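Local coordinates for uncharacterized protein MJ0327 (Methanocaldococcus jannaschii DSM 2661, PDB 2QTD) that is of unknown function but belongs to the dinitrogenase iron-molybdenum cofactor family and may bind or handle such a cofactor, at residues A[3-16]-A[82-95]. Sequence-based numbering, arbitrary orientation. Where two conformers were deposited one is given.
Sequences INMKVAISMDVDKI and AEGDDVDKNISLFI
Strand 5-11 and helix 87-95 run nearly antiparallel, at 150°, with axes 10.9 Å apart. Ile16 N donates a nearly straight bond of 3.0 Å to Asp85 O, tying the loop after the strand to the turn before the helix. Phe94 lies against the start of the strand and Ile3 just before it. Its CG stands anti to the backbone N (chi1 177°), which brings the ring to three side chains. Ile3 CD1 comes within 3.4 Å of Phe94 CE2, and Val7 CG2 also meets this ring obliquely. Met5, a selenomethionine, sets SE at the ring edge, 3.7 Å from Phe94 CZ, a Met-aromatic contact. In this ribonuclease H-like fold, strand 5-11 is the middle of a five-stranded mixed sheet, and helix 87-95 packs on one face. Ile9 CD1 touches both Val87 CG2 and Ile91 CG1. The side chains of Met11 and Val87 cross at about a right angle. Ile16 CD1 rests 3.5 Å from Asn90 ND2. That amide receives Glu83 N on an OD1 lone pair and donates through ND2 to Glu83 O and Asp86 O. An alanine here would remove all three bonds and would probably leave the 83-86 turn freer to shift under Ile16. Lys15 lies alongside Asp85, whose OD1 bridges to Lys63.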
ATOM      1  N   ILE A   3      14.595   4.096  -6.826  1.00 39.70           N
ATOM      2  CA  ILE A   3      13.247   4.511  -6.465  1.00 37.10           C
ATOM      3  C   ILE A   3      13.239   5.527  -5.291  1.00 31.88           C
ATOM      4  O   ILE A   3      13.934   5.325  -4.264  1.00 31.10           O
ATOM      5  CB  ILE A   3      12.219   3.306  -6.345  1.00 37.11           C
ATOM      6  CG1 ILE A   3      12.237   2.571  -5.023  1.00 43.33           C
ATOM      7  CG2 ILE A   3      12.413   2.297  -7.503  1.00 42.50           C
ATOM      8  CD1 ILE A   3      10.892   1.857  -4.757  1.00 32.60           C
ATOM      9  N   ASN A   4      12.505   6.616  -5.533  1.00 30.12           N
ATOM     10  CA  ASN A   4      12.139   7.627  -4.560  0.50 30.33           C
ATOM     11  C   ASN A   4      10.596   7.724  -4.484  1.00 29.96           C
ATOM     12  O   ASN A   4      10.017   8.509  -5.279  1.00 30.78           O
ATOM     13  CB  ASN A   4      12.711   8.967  -5.040  0.50 31.24           C
ATOM     14  CG  ASN A   4      14.226   8.937  -5.198  0.50 32.04           C
ATOM     15  OD1 ASN A   4      14.763   8.977  -6.314  0.50 35.61           O
ATOM     16  ND2 ASN A   4      14.917   8.890  -4.081  0.50 26.87           N
HETATM   17  N   MSE A   5       9.927   6.962  -3.599  1.00 27.48           N
HETATM   18  CA  MSE A   5       8.460   6.832  -3.618  0.50 27.02           C
HETATM   19  C   MSE A   5       7.843   6.719  -2.231  1.00 25.29           C
HETATM   20  O   MSE A   5       8.494   6.290  -1.300  1.00 24.37           O
HETATM   21  CB  MSE A   5       8.080   5.569  -4.399  0.50 28.04           C
HETATM   22  CG  MSE A   5       8.373   5.621  -5.903  0.50 25.15           C
HETATM   23 SE   MSE A   5       7.810   3.933  -6.653  0.37 28.52          SE
HETATM   24  CE  MSE A   5       5.952   4.308  -7.078  0.50 22.28           C
ATOM     25  N   LYS A   6       6.559   7.052  -2.137  1.00 23.59           N
ATOM     26  CA  LYS A   6       5.761   6.830  -0.947  1.00 20.81           C
ATOM     27  C   LYS A   6       4.763   5.693  -1.290  1.00 16.07           C
ATOM     28  O   LYS A   6       4.099   5.755  -2.315  1.00 18.40           O
ATOM     29  CB  LYS A   6       5.004   8.116  -0.578  1.00 18.40           C
ATOM     30  CG  LYS A   6       4.197   8.044   0.686  1.00 26.49           C
ATOM     31  CD  LYS A   6       3.332   9.283   0.933  1.00 25.62           C
ATOM     32  CE  LYS A   6       4.122  10.560   1.045  1.00 31.31           C
ATOM     33  NZ  LYS A   6       3.324  11.678   1.669  1.00 26.17           N
ATOM     34  N   VAL A   7       4.724   4.671  -0.436  1.00 15.73           N
ATOM     35  CA  VAL A   7       3.904   3.476  -0.689  1.00 17.37           C
ATOM     36  C   VAL A   7       3.001   3.248   0.506  1.00 17.00           C
ATOM     37  O   VAL A   7       3.452   3.271   1.662  1.00 16.41           O
ATOM     38  CB  VAL A   7       4.757   2.223  -0.938  1.00 17.55           C
ATOM     39  CG1 VAL A   7       3.849   1.021  -1.298  1.00 18.36           C
ATOM     40  CG2 VAL A   7       5.866   2.492  -2.034  1.00 16.84           C
ATOM     41  N   ALA A   8       1.725   3.079   0.236  1.00 16.86           N
ATOM     42  CA  ALA A   8       0.756   2.653   1.306  1.00 17.93           C
ATOM     43  C   ALA A   8       0.488   1.128   1.292  1.00 21.57           C
ATOM     44  O   ALA A   8       0.164   0.547   0.263  1.00 21.13           O
ATOM     45  CB  ALA A   8      -0.538   3.462   1.197  1.00 20.31           C
ATOM     46  N   ILE A   9       0.621   0.508   2.450  1.00 20.88           N
ATOM     47  CA  ILE A   9       0.413  -0.955   2.623  1.00 20.13           C
ATOM     48  C   ILE A   9      -0.729  -1.211   3.566  1.00 19.61           C
ATOM     49  O   ILE A   9      -0.734  -0.710   4.711  1.00 20.49           O
ATOM     50  CB  ILE A   9       1.689  -1.657   3.137  1.00 22.88           C
ATOM     51  CG1 ILE A   9       2.889  -1.166   2.308  1.00 23.84           C
ATOM     52  CG2 ILE A   9       1.461  -3.214   3.144  1.00 22.41           C
ATOM     53  CD1 ILE A   9       4.208  -1.735   2.617  1.00 25.89           C
ATOM     54  N   SER A  10      -1.669  -2.063   3.142  1.00 17.48           N
ATOM     55  CA  SER A  10      -2.839  -2.373   3.972  1.00 17.02           C
ATOM     56  C   SER A  10      -2.430  -3.407   5.030  1.00 18.64           C
ATOM     57  O   SER A  10      -2.089  -4.530   4.703  1.00 19.78           O
ATOM     58  CB  SER A  10      -3.916  -2.899   3.052  1.00 19.44           C
ATOM     59  OG  SER A  10      -3.494  -4.077   2.394  1.00 20.59           O
HETATM   60  N   MSE A  11      -2.470  -2.997   6.299  1.00 18.88           N
HETATM   61  CA  MSE A  11      -1.929  -3.795   7.412  1.00 20.34           C
HETATM   62  C   MSE A  11      -2.952  -4.228   8.470  1.00 21.92           C
HETATM   63  O   MSE A  11      -3.826  -3.469   8.898  1.00 19.52           O
HETATM   64  CB  MSE A  11      -0.799  -3.034   8.130  1.00 21.98           C
HETATM   65  CG  MSE A  11       0.447  -2.798   7.274  1.00 20.97           C
HETATM   66 SE   MSE A  11       1.323  -4.484   6.838  0.75 21.34          SE
HETATM   67  CE  MSE A  11       1.682  -5.277   8.641  1.00 18.21           C
ATOM     68  N   ASP A  12      -2.824  -5.482   8.906  1.00 18.16           N
ATOM     69  CA  ASP A  12      -3.372  -5.925  10.212  1.00 20.10           C
ATOM     70  C   ASP A  12      -2.232  -5.853  11.238  1.00 20.85           C
ATOM     71  O   ASP A  12      -1.087  -5.595  10.883  1.00 20.17           O
ATOM     72  CB  ASP A  12      -3.918  -7.347  10.129  1.00 21.63           C
ATOM     73  CG  ASP A  12      -5.250  -7.434   9.397  1.00 26.86           C
ATOM     74  OD1 ASP A  12      -5.935  -6.413   9.157  1.00 22.88           O
ATOM     75  OD2 ASP A  12      -5.632  -8.559   9.093  1.00 25.99           O
ATOM     76  N   VAL A  13      -2.527  -6.081  12.508  1.00 19.78           N
ATOM     77  CA  VAL A  13      -1.471  -5.917  13.520  1.00 24.60           C
ATOM     78  C   VAL A  13      -0.315  -6.890  13.307  1.00 24.52           C
ATOM     79  O   VAL A  13       0.820  -6.510  13.536  1.00 26.55           O
ATOM     80  CB  VAL A  13      -1.985  -5.968  15.007  1.00 23.96           C
ATOM     81  CG1 VAL A  13      -3.001  -4.879  15.240  1.00 26.61           C
ATOM     82  CG2 VAL A  13      -2.534  -7.355  15.404  1.00 23.98           C
ATOM     83  N   ASP A  14      -0.612  -8.087  12.790  1.00 25.35           N
ATOM     84  CA  ASP A  14       0.355  -9.195  12.655  1.00 25.47           C
ATOM     85  C   ASP A  14       0.836  -9.515  11.229  1.00 26.22           C
ATOM     86  O   ASP A  14       1.767 -10.299  11.065  1.00 27.04           O
ATOM     87  CB  ASP A  14      -0.193 -10.472  13.348  1.00 24.48           C
ATOM     88  CG  ASP A  14      -1.654 -10.830  12.952  1.00 30.07           C
ATOM     89  OD1 ASP A  14      -2.348 -10.005  12.310  1.00 30.98           O
ATOM     90  OD2 ASP A  14      -2.128 -11.926  13.337  1.00 35.95           O
ATOM     91  N   LYS A  15       0.260  -8.873  10.208  1.00 24.20           N
ATOM     92  CA  LYS A  15       0.456  -9.280   8.812  1.00 24.13           C
ATOM     93  C   LYS A  15      -0.224  -8.294   7.878  1.00 22.30           C
ATOM     94  O   LYS A  15      -1.049  -7.489   8.332  1.00 18.42           O
ATOM     95  CB  LYS A  15      -0.110 -10.692   8.598  1.00 20.22           C
ATOM     96  CG  LYS A  15      -1.560 -10.840   9.017  1.00 24.95           C
ATOM     97  CD  LYS A  15      -2.158 -12.165   8.535  1.00 26.53           C
ATOM     98  CE  LYS A  15      -3.692 -12.186   8.733  1.00 34.77           C
ATOM     99  NZ  LYS A  15      -4.350 -13.145   7.790  1.00 40.49           N
ATOM    100  N   ILE A  16       0.114  -8.372   6.582  1.00 22.11           N
ATOM    101  CA  ILE A  16      -0.621  -7.693   5.533  1.00 21.06           C
ATOM    102  C   ILE A  16      -2.047  -8.236   5.598  1.00 21.73           C
ATOM    103  O   ILE A  16      -2.245  -9.460   5.756  1.00 15.59           O
ATOM    104  CB  ILE A  16       0.035  -7.912   4.131  1.00 21.55           C
ATOM    105  CG1 ILE A  16       1.459  -7.309   4.086  1.00 24.89           C
ATOM    106  CG2 ILE A  16      -0.833  -7.247   3.030  1.00 17.11           C
ATOM    107  CD1 ILE A  16       2.239  -7.577   2.775  1.00 24.93           C
ATOM    108  N   ALA A  82       0.259  -7.857  -3.117  1.00 19.93           N
ATOM    109  CA  ALA A  82       1.131  -8.486  -2.131  1.00 20.60           C
ATOM    110  C   ALA A  82       1.241  -9.971  -2.312  1.00 21.17           C
ATOM    111  O   ALA A  82       0.269 -10.618  -2.726  1.00 22.05           O
ATOM    112  CB  ALA A  82       0.653  -8.201  -0.728  1.00 21.44           C
ATOM    113  N   GLU A  83       2.433 -10.504  -2.011  1.00 24.31           N
ATOM    114  CA  GLU A  83       2.718 -11.932  -2.072  1.00 25.02           C
ATOM    115  C   GLU A  83       3.046 -12.444  -0.674  1.00 23.96           C
ATOM    116  O   GLU A  83       4.103 -12.139  -0.127  1.00 21.52           O
ATOM    117  CB  GLU A  83       3.873 -12.168  -3.036  1.00 25.37           C
ATOM    118  CG  GLU A  83       3.493 -11.656  -4.453  1.00 26.73           C
ATOM    119  CD  GLU A  83       4.600 -11.799  -5.467  1.00 27.26           C
ATOM    120  OE1 GLU A  83       5.689 -12.322  -5.150  1.00 32.16           O
ATOM    121  OE2 GLU A  83       4.348 -11.382  -6.620  1.00 41.38           O
ATOM    122  N   GLY A  84       2.110 -13.182  -0.100  1.00 22.71           N
ATOM    123  CA  GLY A  84       2.143 -13.554   1.298  1.00 24.41           C
ATOM    124  C   GLY A  84       1.879 -12.439   2.296  1.00 23.32           C
ATOM    125  O   GLY A  84       1.455 -11.358   1.942  1.00 26.53           O
ATOM    126  N   ASP A  85       2.194 -12.737   3.546  1.00 24.72           N
ATOM    127  CA  ASP A  85       1.787 -11.971   4.759  1.00 23.15           C
ATOM    128  C   ASP A  85       2.822 -10.952   5.262  1.00 24.17           C
ATOM    129  O   ASP A  85       2.500 -10.091   6.101  1.00 24.55           O
ATOM    130  CB  ASP A  85       1.560 -12.982   5.930  1.00 20.28           C
ATOM    131  CG  ASP A  85       0.249 -13.735   5.846  1.00 19.08           C
ATOM    132  OD1 ASP A  85      -0.632 -13.397   5.034  1.00 39.50           O
ATOM    133  OD2 ASP A  85       0.089 -14.695   6.634  1.00 30.86           O
ATOM    134  N   ASP A  86       4.065 -11.045   4.787  1.00 23.99           N
ATOM    135  CA  ASP A  86       5.199 -10.373   5.436  1.00 21.88           C
ATOM    136  C   ASP A  86       5.457  -9.025   4.748  1.00 21.82           C
ATOM    137  O   ASP A  86       5.824  -8.969   3.573  1.00 22.51           O
ATOM    138  CB  ASP A  86       6.419 -11.311   5.391  1.00 23.28           C
ATOM    139  CG  ASP A  86       7.605 -10.783   6.155  1.00 25.63           C
ATOM    140  OD1 ASP A  86       8.063  -9.667   5.908  1.00 25.04           O
ATOM    141  OD2 ASP A  86       8.142 -11.548   6.979  1.00 36.31           O
ATOM    142  N   VAL A  87       5.262  -7.938   5.506  1.00 21.57           N
ATOM    143  CA  VAL A  87       5.421  -6.590   4.984  1.00 23.90           C
ATOM    144  C   VAL A  87       6.866  -6.275   4.564  1.00 21.72           C
ATOM    145  O   VAL A  87       7.083  -5.633   3.544  1.00 22.59           O
ATOM    146  CB  VAL A  87       4.845  -5.522   5.942  1.00 25.67           C
ATOM    147  CG1 VAL A  87       5.643  -5.401   7.267  1.00 27.93           C
ATOM    148  CG2 VAL A  87       4.735  -4.179   5.212  1.00 25.92           C
ATOM    149  N   ASP A  88       7.852  -6.763   5.301  1.00 24.40           N
ATOM    150  CA  ASP A  88       9.239  -6.450   4.917  1.00 22.87           C
ATOM    151  C   ASP A  88       9.626  -7.153   3.634  1.00 22.72           C
ATOM    152  O   ASP A  88      10.269  -6.525   2.767  1.00 22.97           O
ATOM    153  CB  ASP A  88      10.228  -6.771   6.032  1.00 24.18           C
ATOM    154  CG  ASP A  88       9.953  -5.988   7.317  1.00 24.55           C
ATOM    155  OD1 ASP A  88       9.599  -4.811   7.241  1.00 29.44           O
ATOM    156  OD2 ASP A  88      10.102  -6.597   8.396  1.00 32.48           O
ATOM    157  N   LYS A  89       9.245  -8.432   3.514  1.00 22.31           N
ATOM    158  CA  LYS A  89       9.452  -9.203   2.273  1.00 20.58           C
ATOM    159  C   LYS A  89       8.820  -8.505   1.086  1.00 20.62           C
ATOM    160  O   LYS A  89       9.436  -8.369   0.039  1.00 22.58           O
ATOM    161  CB  LYS A  89       8.862 -10.609   2.387  1.00 21.13           C
ATOM    162  CG  LYS A  89       9.118 -11.492   1.179  1.00 25.91           C
ATOM    163  N   ASN A  90       7.590  -8.038   1.275  1.00 19.82           N
ATOM    164  CA  ASN A  90       6.898  -7.283   0.219  1.00 19.73           C
ATOM    165  C   ASN A  90       7.472  -5.920  -0.182  1.00 20.76           C
ATOM    166  O   ASN A  90       7.467  -5.586  -1.352  1.00 20.63           O
ATOM    167  CB  ASN A  90       5.410  -7.184   0.504  1.00 21.13           C
ATOM    168  CG  ASN A  90       4.683  -8.467   0.116  1.00 18.29           C
ATOM    169  OD1 ASN A  90       4.226  -8.590  -1.027  1.00 23.33           O
ATOM    170  ND2 ASN A  90       4.611  -9.454   1.051  1.00 21.73           N
ATOM    171  N   ILE A  91       7.983  -5.164   0.794  1.00 20.03           N
ATOM    172  CA  ILE A  91       8.680  -3.932   0.522  1.00 21.95           C
ATOM    173  C   ILE A  91       9.915  -4.248  -0.304  1.00 19.69           C
ATOM    174  O   ILE A  91      10.164  -3.568  -1.295  1.00 21.05           O
ATOM    175  CB  ILE A  91       9.029  -3.163   1.807  1.00 21.63           C
ATOM    176  CG1 ILE A  91       7.747  -2.579   2.419  1.00 21.12           C
ATOM    177  CG2 ILE A  91       9.995  -2.056   1.491  1.00 22.30           C
ATOM    178  CD1 ILE A  91       7.869  -2.176   3.904  1.00 21.49           C
ATOM    179  N   SER A  92      10.670  -5.281   0.079  1.00 19.70           N
ATOM    180  CA  SER A  92      11.829  -5.725  -0.712  0.50 20.88           C
ATOM    181  C   SER A  92      11.453  -6.109  -2.151  1.00 19.21           C
ATOM    182  O   SER A  92      12.119  -5.687  -3.109  1.00 21.51           O
ATOM    183  CB  SER A  92      12.555  -6.905  -0.041  0.50 20.03           C
ATOM    184  OG  SER A  92      13.001  -6.568   1.259  0.50 24.49           O
ATOM    185  N   LEU A  93      10.407  -6.932  -2.303  1.00 19.90           N
ATOM    186  CA  LEU A  93       9.906  -7.332  -3.630  1.00 20.48           C
ATOM    187  C   LEU A  93       9.487  -6.122  -4.467  1.00 17.32           C
ATOM    188  O   LEU A  93       9.762  -6.063  -5.667  1.00 21.21           O
ATOM    189  CB  LEU A  93       8.757  -8.335  -3.496  1.00 18.73           C
ATOM    190  CG  LEU A  93       9.128  -9.755  -3.015  1.00 23.69           C
ATOM    191  CD1 LEU A  93       7.841 -10.545  -2.661  1.00 25.22           C
ATOM    192  CD2 LEU A  93       9.933 -10.500  -4.072  1.00 24.70           C
ATOM    193  N   PHE A  94       8.849  -5.150  -3.823  1.00 20.36           N
ATOM    194  CA  PHE A  94       8.411  -3.906  -4.471  1.00 17.64           C
ATOM    195  C   PHE A  94       9.613  -3.157  -5.063  1.00 20.20           C
ATOM    196  O   PHE A  94       9.659  -2.835  -6.241  1.00 19.64           O
ATOM    197  CB  PHE A  94       7.620  -3.016  -3.497  1.00 20.58           C
ATOM    198  CG  PHE A  94       7.219  -1.700  -4.079  1.00 24.61           C
ATOM    199  CD1 PHE A  94       6.109  -1.598  -4.886  1.00 23.68           C
ATOM    200  CD2 PHE A  94       8.023  -0.579  -3.914  1.00 23.92           C
ATOM    201  CE1 PHE A  94       5.756  -0.387  -5.470  1.00 29.66           C
ATOM    202  CE2 PHE A  94       7.685   0.630  -4.515  1.00 27.26           C
ATOM    203  CZ  PHE A  94       6.522   0.717  -5.271  1.00 28.97           C
ATOM    204  N   ILE A  95      10.591  -2.934  -4.209  1.00 21.63           N
ATOM    205  CA  ILE A  95      11.831  -2.215  -4.600  1.00 22.49           C
ATOM    206  C   ILE A  95      12.548  -2.926  -5.721  1.00 24.03           C
ATOM    207  O   ILE A  95      12.996  -2.275  -6.667  1.00 25.07           O
ATOM    208  CB  ILE A  95      12.762  -2.016  -3.400  1.00 23.65           C
ATOM    209  CG1 ILE A  95      12.128  -1.031  -2.433  1.00 19.93           C
ATOM    210  CG2 ILE A  95      14.152  -1.505  -3.860  1.00 20.44           C
ATOM    211  CD1 ILE A  95      12.834  -0.846  -1.085  1.00 21.79           C
TER